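Local atomic coordinates of taurocyamine kinase (Schistosoma mansoni, PDB entry 4WOD), a protein that reversibly transfers a phosphate group between ATP and taurocyamine, as a duplicated member of the ATP:guanido phosphotransferase family that uses magnesium. Residues P285-A288 against S289-N292; D320-N323 against K324-G328; Q510-S513 against G514-G518; R605-E608 against G609-A612. The protein carries 4 engineered substitutions. All blocks are in the same frame, centred on the assembly; numbering follows the deposited sequence.

Contact 1. Residues P285-A288 against S289-N292; sequences PMLA and SLPN
Leu290 folds back over the end of the short helical turn 285-288, and its side chain can be followed outward along the peptide of Leu287. Leu290 CB starts 3.4 Å from Leu287 O. CG, set beside the backbone N by a chi1 of -68°, passes the same oxygen. Leu290 CD1 then meets Leu287 CD1 at 3.9 Å, the two leucines crossing at a slant and both buried. Leu290 N donates to Leu287 O (3.1 Å), coming from above the carbonyl plane.

One step earlier, Met286 O takes two bonds from a single residue, Ser289 N at 3.2 Å and Ser289 OG at 2.7 Å, both from the same face of its carbonyl. The hydroxyl can do this because chi1 of 77° places it between the backbone N and the carbonyl carbon, turned back over the helix end. A water donates to both Ala288 O and Leu290 O and bridges the bend. Glu349 of helix 331-355 receives the N-H groups of Met286 and Leu287 at the start of the turn. Successive i to i+3 bonds of this kind are typical of a helical turn unwinding at its C-terminal end, here on the way to helix 293-299.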
ATOM      1  N   PRO A 285      -4.195 -15.516   7.567  1.00 25.12           N
ATOM      2  CA  PRO A 285      -4.813 -14.393   8.290  1.00 25.11           C
ATOM      3  C   PRO A 285      -3.811 -13.444   8.963  1.00 24.91           C
ATOM      4  O   PRO A 285      -4.068 -12.241   9.010  1.00 20.43           O
ATOM      5  CB  PRO A 285      -5.676 -15.095   9.352  1.00 23.12           C
ATOM      6  CG  PRO A 285      -4.973 -16.397   9.589  1.00 22.64           C
ATOM      7  CD  PRO A 285      -4.508 -16.809   8.206  1.00 22.81           C
ATOM      8  N   MET A 286      -2.696 -13.957   9.479  1.00 18.84           N
ATOM      9  CA  MET A 286      -1.804 -13.092  10.229  1.00 23.57           C
ATOM     10  C   MET A 286      -0.984 -12.246   9.281  1.00 23.28           C
ATOM     11  O   MET A 286      -0.803 -11.057   9.511  1.00 18.77           O
ATOM     12  CB  MET A 286      -0.906 -13.906  11.165  1.00 26.97           C
ATOM     13  CG  MET A 286      -0.390 -13.097  12.340  1.00 31.57           C
ATOM     14  SD  MET A 286      -0.049 -14.126  13.793  1.00 38.34           S
ATOM     15  CE  MET A 286      -1.697 -14.342  14.437  1.00 35.95           C
ATOM     16  N   LEU A 287      -0.517 -12.856   8.191  1.00 20.61           N
ATOM     17  CA  LEU A 287       0.206 -12.132   7.157  1.00 19.86           C
ATOM     18  C   LEU A 287      -0.681 -11.073   6.505  1.00 20.30           C
ATOM     19  O   LEU A 287      -0.233  -9.952   6.248  1.00 21.71           O
ATOM     20  CB  LEU A 287       0.729 -13.104   6.091  1.00 21.84           C
ATOM     21  CG  LEU A 287       1.292 -12.603   4.762  1.00 22.78           C
ATOM     22  CD1 LEU A 287       2.552 -11.741   4.923  1.00 23.00           C
ATOM     23  CD2 LEU A 287       1.580 -13.818   3.872  1.00 19.56           C
ATOM     24  N   ALA A 288      -1.931 -11.447   6.254  1.00 20.54           N
ATOM     25  CA  ALA A 288      -2.902 -10.570   5.605  1.00 26.02           C
ATOM     26  C   ALA A 288      -3.167  -9.319   6.429  1.00 25.77           C
ATOM     27  O   ALA A 288      -3.637  -8.297   5.902  1.00 26.91           O
ATOM     28  CB  ALA A 288      -4.204 -11.313   5.368  1.00 22.03           C
ATOM     29  N   SER A 289      -2.861  -9.399   7.719  1.00 27.09           N
ATOM     30  CA  SER A 289      -3.176  -8.320   8.651  1.00 27.61           C
ATOM     31  C   SER A 289      -2.011  -7.339   8.811  1.00 28.02           C
ATOM     32  O   SER A 289      -2.143  -6.313   9.486  1.00 30.77           O
ATOM     33  CB  SER A 289      -3.557  -8.895  10.015  1.00 24.98           C
ATOM     34  OG  SER A 289      -2.400  -9.309  10.725  1.00 25.25           O
ATOM     35  N   LEU A 290      -0.865  -7.661   8.220  1.00 21.17           N
ATOM     36  CA  LEU A 290       0.272  -6.753   8.286  1.00 25.38           C
ATOM     37  C   LEU A 290      -0.098  -5.487   7.517  1.00 26.57           C
ATOM     38  O   LEU A 290      -0.858  -5.553   6.554  1.00 24.24           O
ATOM     39  CB  LEU A 290       1.539  -7.401   7.726  1.00 21.97           C
ATOM     40  CG  LEU A 290       2.060  -8.557   8.603  1.00 18.57           C
ATOM     41  CD1 LEU A 290       3.132  -9.329   7.898  1.00 17.71           C
ATOM     42  CD2 LEU A 290       2.578  -8.026   9.946  1.00 21.85           C
ATOM     43  N   PRO A 291       0.403  -4.329   7.973  1.00 28.29           N
ATOM     44  CA  PRO A 291       0.025  -3.068   7.319  1.00 25.12           C
ATOM     45  C   PRO A 291       0.457  -3.001   5.861  1.00 28.28           C
ATOM     46  O   PRO A 291      -0.283  -2.462   5.027  1.00 27.00           O
ATOM     47  CB  PRO A 291       0.744  -2.016   8.158  1.00 23.95           C
ATOM     48  CG  PRO A 291       0.813  -2.633   9.520  1.00 26.21           C
ATOM     49  CD  PRO A 291       1.087  -4.099   9.257  1.00 18.09           C
ATOM     50  N   ASN A 292       1.623  -3.562   5.555  1.00 19.40           N
ATOM     51  CA  ASN A 292       2.129  -3.586   4.199  1.00 19.88           C
ATOM     52  C   ASN A 292       2.023  -4.969   3.521  1.00 18.37           C
ATOM     53  O   ASN A 292       2.866  -5.314   2.689  1.00 21.06           O
ATOM     54  CB  ASN A 292       3.587  -3.109   4.185  1.00 19.59           C
ATOM     55  CG  ASN A 292       4.473  -3.931   5.097  1.00 21.22           C
ATOM     56  OD1 ASN A 292       3.992  -4.538   6.055  1.00 23.40           O
ATOM     57  ND2 ASN A 292       5.773  -3.960   4.802  1.00 19.47           N
TER
HETATM   58  O   HOH W   1      -3.680  -5.113   6.181  1.00 39.72           O

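Contact 2. Residues D320-N323 against K324-G328; sequences DLSN and KRRLG
Asn323 and Arg326 lock together where strand 318-323 leaves the antiparallel sheet of the catalytic domain and turns into the loop leading to helix 331-355. Their side chains cross at about a right angle, the amide and guanidinium planes 47° apart. The tight part is this hydrogen-bonded pair. Asn323 ND2 donates to Arg325 O over 2.8 Å, with the acceptor lying close to the amide plane. Arg326 NH1 returns to Asn323 O, also at 2.8 Å; the oxygen sits at the guanidinium edge, while the donor stands above the carbonyl plane. A bend at chi2 (-84°) swings the arginine chain back along the loop and lets its tip reach the strand it has just left. NH1 adds a weak bond to Arg325 O, so one carbonyl receives both the amide and the guanidinium.

The amide is held at both ends by strand 277-283 and the residue before it, OD1 taking the N-H of Ala278 and ND2 also giving to Leu276 O. Arg277, predicted to bind ATP, lies against Arg326, which places the Asn323-Arg326 pair beside the probable nucleotide site.

On the looser side, Lys324 and Arg325 extend away from the strand. Lys324 runs straight beyond CG, and its NZ finds Glu298 O; its CE lies over one face of the exposed Arg325 guanidinium, toward the rim. The tight part, by contrast, includes a water at the far end of the Arg326 guanidinium: its oxygen lies 2.8 Å from Ser322 OG, and it donates to Asn323 O while accepting from Arg326 NH2.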
ATOM      1  N   ASP A 320      -6.321 -15.652  -2.432  1.00 23.95           N
ATOM      2  CA  ASP A 320      -5.750 -16.147  -3.675  1.00 21.88           C
ATOM      3  C   ASP A 320      -4.408 -15.451  -3.882  1.00 23.44           C
ATOM      4  O   ASP A 320      -4.327 -14.218  -3.892  1.00 24.03           O
ATOM      5  CB  ASP A 320      -6.703 -15.886  -4.846  1.00 26.34           C
ATOM      6  CG  ASP A 320      -6.218 -16.502  -6.151  1.00 28.88           C
ATOM      7  OD1 ASP A 320      -5.339 -15.900  -6.802  1.00 28.89           O
ATOM      8  OD2 ASP A 320      -6.729 -17.580  -6.540  1.00 33.53           O
ATOM      9  N   LEU A 321      -3.353 -16.247  -4.012  1.00 20.29           N
ATOM     10  CA  LEU A 321      -2.001 -15.749  -4.227  1.00 17.64           C
ATOM     11  C   LEU A 321      -1.512 -16.265  -5.564  1.00 19.01           C
ATOM     12  O   LEU A 321      -1.462 -17.471  -5.745  1.00 19.98           O
ATOM     13  CB  LEU A 321      -1.050 -16.226  -3.122  1.00 16.05           C
ATOM     14  CG  LEU A 321      -1.461 -15.893  -1.686  1.00 20.54           C
ATOM     15  CD1 LEU A 321      -0.497 -16.547  -0.723  1.00 17.71           C
ATOM     16  CD2 LEU A 321      -1.475 -14.380  -1.496  1.00 17.84           C
ATOM     17  N   SER A 322      -1.149 -15.374  -6.481  1.00 18.04           N
ATOM     18  CA  SER A 322      -0.658 -15.791  -7.809  1.00 17.85           C
ATOM     19  C   SER A 322       0.604 -15.029  -8.262  1.00 17.16           C
ATOM     20  O   SER A 322       0.930 -13.988  -7.711  1.00 17.88           O
ATOM     21  CB  SER A 322      -1.765 -15.614  -8.856  1.00 19.30           C
ATOM     22  OG  SER A 322      -2.214 -14.275  -8.913  1.00 21.85           O
ATOM     23  N   ASN A 323       1.315 -15.562  -9.263  1.00 18.52           N
ATOM     24  CA  ASN A 323       2.378 -14.811  -9.908  1.00 16.09           C
ATOM     25  C   ASN A 323       1.865 -13.452 -10.361  1.00 16.43           C
ATOM     26  O   ASN A 323       0.791 -13.361 -10.951  1.00 13.19           O
ATOM     27  CB  ASN A 323       2.952 -15.580 -11.117  1.00 14.99           C
ATOM     28  CG  ASN A 323       1.875 -16.081 -12.084  1.00 17.30           C
ATOM     29  OD1 ASN A 323       1.079 -16.967 -11.751  1.00 16.07           O
ATOM     30  ND2 ASN A 323       1.880 -15.542 -13.314  1.00 15.73           N
ATOM     31  N   LYS A 324       2.612 -12.388 -10.077  1.00 18.49           N
ATOM     32  CA  LYS A 324       2.169 -11.068 -10.524  1.00 18.66           C
ATOM     33  C   LYS A 324       2.506 -10.825 -11.994  1.00 18.24           C
ATOM     34  O   LYS A 324       1.936  -9.944 -12.622  1.00 20.02           O
ATOM     35  CB  LYS A 324       2.784  -9.963  -9.661  1.00 17.68           C
ATOM     36  CG  LYS A 324       4.292  -9.755  -9.873  1.00 23.63           C
ATOM     37  CD  LYS A 324       4.854  -8.655  -8.966  1.00 24.18           C
ATOM     38  CE  LYS A 324       6.345  -8.410  -9.247  1.00 24.18           C
ATOM     39  NZ  LYS A 324       6.953  -7.451  -8.268  1.00 27.51           N
ATOM     40  N   ARG A 325       3.424 -11.608 -12.556  1.00 14.02           N
ATOM     41  CA  ARG A 325       3.885 -11.319 -13.909  1.00 21.73           C
ATOM     42  C   ARG A 325       3.221 -12.188 -14.956  1.00 20.78           C
ATOM     43  O   ARG A 325       2.927 -13.349 -14.707  1.00 23.93           O
ATOM     44  CB  ARG A 325       5.409 -11.466 -14.010  1.00 19.48           C
ATOM     45  CG  ARG A 325       6.165 -10.354 -13.341  1.00 24.55           C
ATOM     46  CD  ARG A 325       7.669 -10.497 -13.580  1.00 26.90           C
ATOM     47  NE  ARG A 325       8.476  -9.759 -12.610  1.00 30.37           N
ATOM     48  CZ  ARG A 325       8.604  -8.435 -12.601  1.00 38.73           C
ATOM     49  NH1 ARG A 325       7.952  -7.700 -13.503  1.00 36.82           N
ATOM     50  NH2 ARG A 325       9.371  -7.843 -11.689  1.00 35.33           N
ATOM     51  N   ARG A 326       2.979 -11.611 -16.129  1.00 19.77           N
ATOM     52  CA  ARG A 326       2.454 -12.365 -17.272  1.00 21.48           C
ATOM     53  C   ARG A 326       3.329 -12.188 -18.511  1.00 17.82           C
ATOM     54  O   ARG A 326       3.494 -13.106 -19.318  1.00 18.53           O
ATOM     55  CB  ARG A 326       1.030 -11.912 -17.631  1.00 20.46           C
ATOM     56  CG  ARG A 326       0.013 -11.950 -16.512  1.00 26.15           C
ATOM     57  CD  ARG A 326      -0.615 -13.326 -16.339  1.00 21.85           C
ATOM     58  NE  ARG A 326      -1.660 -13.275 -15.321  1.00 26.97           N
ATOM     59  CZ  ARG A 326      -1.435 -13.175 -14.014  1.00 31.48           C
ATOM     60  NH1 ARG A 326      -0.183 -13.132 -13.535  1.00 25.99           N
ATOM     61  NH2 ARG A 326      -2.468 -13.105 -13.182  1.00 28.89           N
ATOM     62  N   LEU A 327       3.845 -10.977 -18.676  1.00 19.90           N
ATOM     63  CA  LEU A 327       4.506 -10.590 -19.908  1.00 19.38           C
ATOM     64  C   LEU A 327       6.002 -10.386 -19.702  1.00 17.01           C
ATOM     65  O   LEU A 327       6.427  -9.788 -18.713  1.00 22.18           O
ATOM     66  CB  LEU A 327       3.866  -9.314 -20.462  1.00 20.05           C
ATOM     67  CG  LEU A 327       4.404  -8.753 -21.777  1.00 18.87           C
ATOM     68  CD1 LEU A 327       3.984  -9.631 -22.943  1.00 19.40           C
ATOM     69  CD2 LEU A 327       3.920  -7.333 -21.984  1.00 22.42           C
ATOM     70  N   GLY A 328       6.804 -10.894 -20.633  1.00 19.49           N
ATOM     71  CA  GLY A 328       8.241 -10.686 -20.576  1.00 18.20           C
ATOM     72  C   GLY A 328       9.039 -11.777 -19.893  1.00 21.67           C
ATOM     73  O   GLY A 328      10.203 -11.571 -19.564  1.00 19.54           O
TER
HETATM   74  O   HOH W   2      -2.247 -12.265 -10.879  1.00 31.03           O

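Contact 3. Residues Q510-S513 against G514-G518; sequences QVIS and GALKG
This is an i to i+4 contact within one alpha-helix, made on the last turns of helix 502-517, whose inner side packs on the antiparallel sheet of the second catalytic domain. Ile512 and Leu516 form its apolar part. They lie side by side and point the same way, Ile512 CG2 touching Leu516 CD1 at 3.7 Å. The methyl branch CG2 of Ile512 stands anti to its backbone N because chi1 is -70°, which turns it toward the following turn. Leu516, one turn on, lies alongside it, its CG packed 3.2 Å from Ile512 O. Both residues also rest on strand 578-582, against Val582 and, for Leu516, Val580 as well.

The backbone bonds change in quality along the segment. Gly514 N reaches Gln510 O at 3.2 Å from above the carbonyl plane, and the next bond, Ala515 N to Val511 O, is weak. The later ones are shorter and better directed: Leu516 N to Ile512 O at 2.9 Å lies in the carbonyl plane, and Lys517 N to Ser513 O at 2.8 Å runs nearly along the C=O axis.

The exposed Lys517 chain runs past the carbonyl of the buried Ser513, Lys517 CG 3.2 Å from Ser513 O. Ser513 turns its hydroxyl back to Glu509 O, one turn earlier. Gly518 N bonds to Ala515 O at 3.1 Å and weakly to Gly514 O. A buried isoleucine-leucine pair beneath an exposed glycine and lysine is the amphipathic pattern of a helix lying on a beta-sheet.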
ATOM      1  N   GLN A 510     -11.621   8.644  23.859  1.00 15.90           N
ATOM      2  CA  GLN A 510     -12.594   9.101  24.857  1.00 20.09           C
ATOM      3  C   GLN A 510     -11.938   9.933  25.958  1.00 19.69           C
ATOM      4  O   GLN A 510     -12.476  10.979  26.365  1.00 18.21           O
ATOM      5  CB  GLN A 510     -13.341   7.904  25.476  1.00 21.79           C
ATOM      6  CG  GLN A 510     -14.257   7.192  24.491  1.00 27.51           C
ATOM      7  CD  GLN A 510     -14.769   5.851  25.007  1.00 33.25           C
ATOM      8  OE1 GLN A 510     -14.352   5.374  26.065  1.00 36.20           O
ATOM      9  NE2 GLN A 510     -15.675   5.235  24.251  1.00 34.67           N
ATOM     10  N   VAL A 511     -10.781   9.471  26.443  1.00 17.98           N
ATOM     11  CA  VAL A 511      -9.998  10.223  27.433  1.00 18.98           C
ATOM     12  C   VAL A 511      -9.610  11.595  26.895  1.00 19.26           C
ATOM     13  O   VAL A 511      -9.896  12.624  27.520  1.00 16.10           O
ATOM     14  CB  VAL A 511      -8.696   9.461  27.854  1.00 18.80           C
ATOM     15  CG1 VAL A 511      -7.699  10.387  28.589  1.00 16.69           C
ATOM     16  CG2 VAL A 511      -9.021   8.230  28.695  1.00 17.28           C
ATOM     17  N   ILE A 512      -8.965  11.607  25.730  1.00 18.30           N
ATOM     18  CA  ILE A 512      -8.399  12.836  25.171  1.00 17.38           C
ATOM     19  C   ILE A 512      -9.485  13.807  24.682  1.00 18.97           C
ATOM     20  O   ILE A 512      -9.411  15.014  24.975  1.00 17.97           O
ATOM     21  CB  ILE A 512      -7.422  12.523  23.991  1.00 13.45           C
ATOM     22  CG1 ILE A 512      -6.144  11.863  24.519  1.00 15.22           C
ATOM     23  CG2 ILE A 512      -7.077  13.778  23.237  1.00 15.32           C
ATOM     24  CD1 ILE A 512      -5.194  11.422  23.419  1.00 15.80           C
ATOM     25  N   SER A 513     -10.486  13.306  23.952  1.00 13.56           N
ATOM     26  CA  SER A 513     -11.509  14.210  23.384  1.00 17.34           C
ATOM     27  C   SER A 513     -12.353  14.823  24.506  1.00 19.22           C
ATOM     28  O   SER A 513     -12.722  15.998  24.442  1.00 19.30           O
ATOM     29  CB  SER A 513     -12.409  13.505  22.370  1.00 19.10           C
ATOM     30  OG  SER A 513     -13.200  12.495  22.977  1.00 20.29           O
ATOM     31  N   GLY A 514     -12.624  14.034  25.537  1.00 15.67           N
ATOM     32  CA  GLY A 514     -13.265  14.544  26.735  1.00 17.35           C
ATOM     33  C   GLY A 514     -12.555  15.761  27.306  1.00 13.79           C
ATOM     34  O   GLY A 514     -13.195  16.758  27.628  1.00 16.18           O
ATOM     35  N   ALA A 515     -11.232  15.693  27.430  1.00 13.67           N
ATOM     36  CA  ALA A 515     -10.452  16.848  27.888  1.00 14.41           C
ATOM     37  C   ALA A 515     -10.527  18.004  26.887  1.00 17.02           C
ATOM     38  O   ALA A 515     -10.724  19.156  27.274  1.00 15.87           O
ATOM     39  CB  ALA A 515      -8.984  16.455  28.133  1.00 13.77           C
ATOM     40  N   LEU A 516     -10.369  17.701  25.605  1.00 11.53           N
ATOM     41  CA  LEU A 516     -10.345  18.747  24.582  1.00 14.74           C
ATOM     42  C   LEU A 516     -11.677  19.489  24.473  1.00 14.27           C
ATOM     43  O   LEU A 516     -11.695  20.712  24.285  1.00 16.74           O
ATOM     44  CB  LEU A 516      -9.961  18.157  23.216  1.00 14.46           C
ATOM     45  CG  LEU A 516      -8.585  17.471  23.125  1.00 15.43           C
ATOM     46  CD1 LEU A 516      -8.324  16.939  21.712  1.00 14.55           C
ATOM     47  CD2 LEU A 516      -7.442  18.392  23.557  1.00 16.79           C
ATOM     48  N   LYS A 517     -12.791  18.768  24.594  1.00 14.87           N
ATOM     49  CA  LYS A 517     -14.104  19.408  24.512  1.00 17.68           C
ATOM     50  C   LYS A 517     -14.368  20.307  25.725  1.00 18.77           C
ATOM     51  O   LYS A 517     -15.279  21.143  25.709  1.00 17.38           O
ATOM     52  CB  LYS A 517     -15.218  18.362  24.401  1.00 16.21           C
ATOM     53  CG  LYS A 517     -15.182  17.497  23.146  1.00 15.93           C
ATOM     54  CD  LYS A 517     -16.195  16.350  23.244  1.00 18.94           C
ATOM     55  CE  LYS A 517     -16.165  15.448  22.014  1.00 23.48           C
ATOM     56  NZ  LYS A 517     -17.249  14.408  22.057  1.00 25.48           N
ATOM     57  N   GLY A 518     -13.611  20.103  26.799  1.00 14.16           N
ATOM     58  CA  GLY A 518     -13.778  20.939  27.976  1.00 17.06           C
ATOM     59  C   GLY A 518     -12.879  22.175  28.014  1.00 15.75           C
ATOM     60  O   GLY A 518     -12.990  22.979  28.945  1.00 16.33           O
TER

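Contact 4. Residues R605-E608 against G609-A612; sequences RLIE and GINA
Leu606 and Ile610, one turn apart on helix 599-614, meet at a slant on the buried side of the helix. Ile610 points its CG1-CD1 arm back along the axis: Ile610 CD1 lies 3.9 Å from Leu606 CG, and CG1 is equally far from Leu606 CD1. The leucine contributes by swinging its CG anti to the backbone N (chi1 -179°), which carries its end toward the next turn. Ile607, three residues before Ile610, reaches Ile610 CD1 with its own CD1 at a looser 4.3 Å.

A second pair is arranged differently. Ile607 and Asn611 lie side by side and point the same way, with Asn611 ND2 3.8 Å from Ile607 CG2, a polar group against a methyl branch.

The main chain holds these orientations with four regular i to i+4 bonds. The straightest is Asn611 N to Ile607 O, 3.0 Å with an N-H...O angle of 173°. Gly609 gives its N-H to Arg605 O, which also accepts from His523. The extended Glu608 chain runs back toward the N-terminal end of the helix, where OE2 forms a salt bridge with Lys604.

At the start of the segment the Arg605 guanidinium is bound by Glu522, Gln594 and Thr577 O. Leu606 packs on strands 588-595 and 480-489, touching Ile590 and Val485, and Ile610 continues along strand 480-489 over Val487, while Ile607 and Asn611 turn to Phe462 in a loop.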
ATOM      1  N   ARG A 605       0.435  30.387  24.750  1.00 19.31           N
ATOM      2  CA  ARG A 605      -0.778  29.643  24.408  1.00 18.57           C
ATOM      3  C   ARG A 605      -0.517  28.134  24.445  1.00 18.18           C
ATOM      4  O   ARG A 605      -1.298  27.379  25.016  1.00 17.63           O
ATOM      5  CB  ARG A 605      -1.301  30.057  23.022  1.00 18.79           C
ATOM      6  CG  ARG A 605      -2.617  29.423  22.642  1.00 23.28           C
ATOM      7  CD  ARG A 605      -3.222  30.101  21.409  1.00 24.52           C
ATOM      8  NE  ARG A 605      -2.261  30.176  20.319  1.00 25.42           N
ATOM      9  CZ  ARG A 605      -1.716  31.296  19.861  1.00 21.13           C
ATOM     10  NH1 ARG A 605      -2.064  32.469  20.369  1.00 26.97           N
ATOM     11  NH2 ARG A 605      -0.833  31.238  18.874  1.00 22.48           N
ATOM     12  N   LEU A 606       0.591  27.702  23.842  1.00 18.92           N
ATOM     13  CA  LEU A 606       0.968  26.294  23.943  1.00 18.45           C
ATOM     14  C   LEU A 606       1.053  25.808  25.396  1.00 15.15           C
ATOM     15  O   LEU A 606       0.423  24.805  25.734  1.00 16.67           O
ATOM     16  CB  LEU A 606       2.304  26.019  23.254  1.00 15.29           C
ATOM     17  CG  LEU A 606       2.658  24.524  23.352  1.00 15.63           C
ATOM     18  CD1 LEU A 606       1.525  23.633  22.767  1.00 16.34           C
ATOM     19  CD2 LEU A 606       3.973  24.225  22.663  1.00 15.10           C
ATOM     20  N   ILE A 607       1.825  26.487  26.249  1.00 17.65           N
ATOM     21  CA  ILE A 607       2.041  25.989  27.619  1.00 18.00           C
ATOM     22  C   ILE A 607       0.717  25.879  28.389  1.00 19.32           C
ATOM     23  O   ILE A 607       0.449  24.892  29.095  1.00 15.91           O
ATOM     24  CB  ILE A 607       3.045  26.879  28.422  1.00 20.61           C
ATOM     25  CG1 ILE A 607       4.392  26.977  27.696  1.00 20.32           C
ATOM     26  CG2 ILE A 607       3.230  26.343  29.846  1.00 22.87           C
ATOM     27  CD1 ILE A 607       4.964  25.651  27.259  1.00 24.98           C
ATOM     28  N   GLU A 608      -0.132  26.879  28.216  1.00 17.91           N
ATOM     29  CA  GLU A 608      -1.398  26.905  28.911  1.00 15.58           C
ATOM     30  C   GLU A 608      -2.297  25.774  28.422  1.00 17.02           C
ATOM     31  O   GLU A 608      -3.047  25.197  29.206  1.00 16.18           O
ATOM     32  CB  GLU A 608      -2.075  28.259  28.727  1.00 18.56           C
ATOM     33  CG  GLU A 608      -1.376  29.370  29.498  1.00 24.63           C
ATOM     34  CD  GLU A 608      -1.898  30.742  29.130  1.00 36.92           C
ATOM     35  OE1 GLU A 608      -2.795  30.826  28.252  1.00 32.47           O
ATOM     36  OE2 GLU A 608      -1.396  31.731  29.709  1.00 38.69           O
ATOM     37  N   GLY A 609      -2.185  25.431  27.140  1.00 14.45           N
ATOM     38  CA  GLY A 609      -2.949  24.328  26.591  1.00 17.73           C
ATOM     39  C   GLY A 609      -2.484  22.969  27.089  1.00 14.79           C
ATOM     40  O   GLY A 609      -3.281  22.057  27.327  1.00 11.72           O
ATOM     41  N   ILE A 610      -1.174  22.821  27.211  1.00 15.54           N
ATOM     42  CA  ILE A 610      -0.606  21.563  27.707  1.00 17.27           C
ATOM     43  C   ILE A 610      -1.059  21.327  29.145  1.00 16.56           C
ATOM     44  O   ILE A 610      -1.524  20.229  29.509  1.00 15.57           O
ATOM     45  CB  ILE A 610       0.943  21.567  27.660  1.00 14.92           C
ATOM     46  CG1 ILE A 610       1.481  21.831  26.244  1.00 18.21           C
ATOM     47  CG2 ILE A 610       1.510  20.252  28.230  1.00 16.11           C
ATOM     48  CD1 ILE A 610       3.004  21.947  26.214  1.00 14.26           C
ATOM     49  N   ASN A 611      -0.930  22.367  29.959  1.00 14.63           N
ATOM     50  CA  ASN A 611      -1.365  22.293  31.341  1.00 19.27           C
ATOM     51  C   ASN A 611      -2.852  21.954  31.474  1.00 16.64           C
ATOM     52  O   ASN A 611      -3.220  21.144  32.308  1.00 15.05           O
ATOM     53  CB  ASN A 611      -1.043  23.600  32.068  1.00 13.68           C
ATOM     54  CG  ASN A 611       0.445  23.757  32.333  1.00 26.43           C
ATOM     55  OD1 ASN A 611       1.192  22.769  32.348  1.00 25.64           O
ATOM     56  ND2 ASN A 611       0.890  24.993  32.530  1.00 25.34           N
ATOM     57  N   ALA A 612      -3.697  22.569  30.644  1.00 18.01           N
ATOM     58  CA  ALA A 612      -5.140  22.331  30.703  1.00 13.75           C
ATOM     59  C   ALA A 612      -5.490  20.873  30.352  1.00 14.50           C
ATOM     60  O   ALA A 612      -6.294  20.232  31.020  1.00 16.93           O
ATOM     61  CB  ALA A 612      -5.872  23.298  29.766  1.00 12.93           C
TER

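All four contacts are local and lie in series along the chain; none nests in or crosses another. In the first repeat, contact 1 closes the turn between helix 285-288 and helix 293-299, and its outer partners on helices 409-418 and 553-558 join this repeat to the second. Contact 2 follows at the exit of strand 318-323, about 20 Å away between centres, beside the predicted nucleotide site. The second repeat holds contacts 3 and 4 on helices 502-517 and 599-614, which pack on the same eight-stranded sheet. Their centres are about 14 Å apart and lie about 49 and 55 Å from that of contact 2.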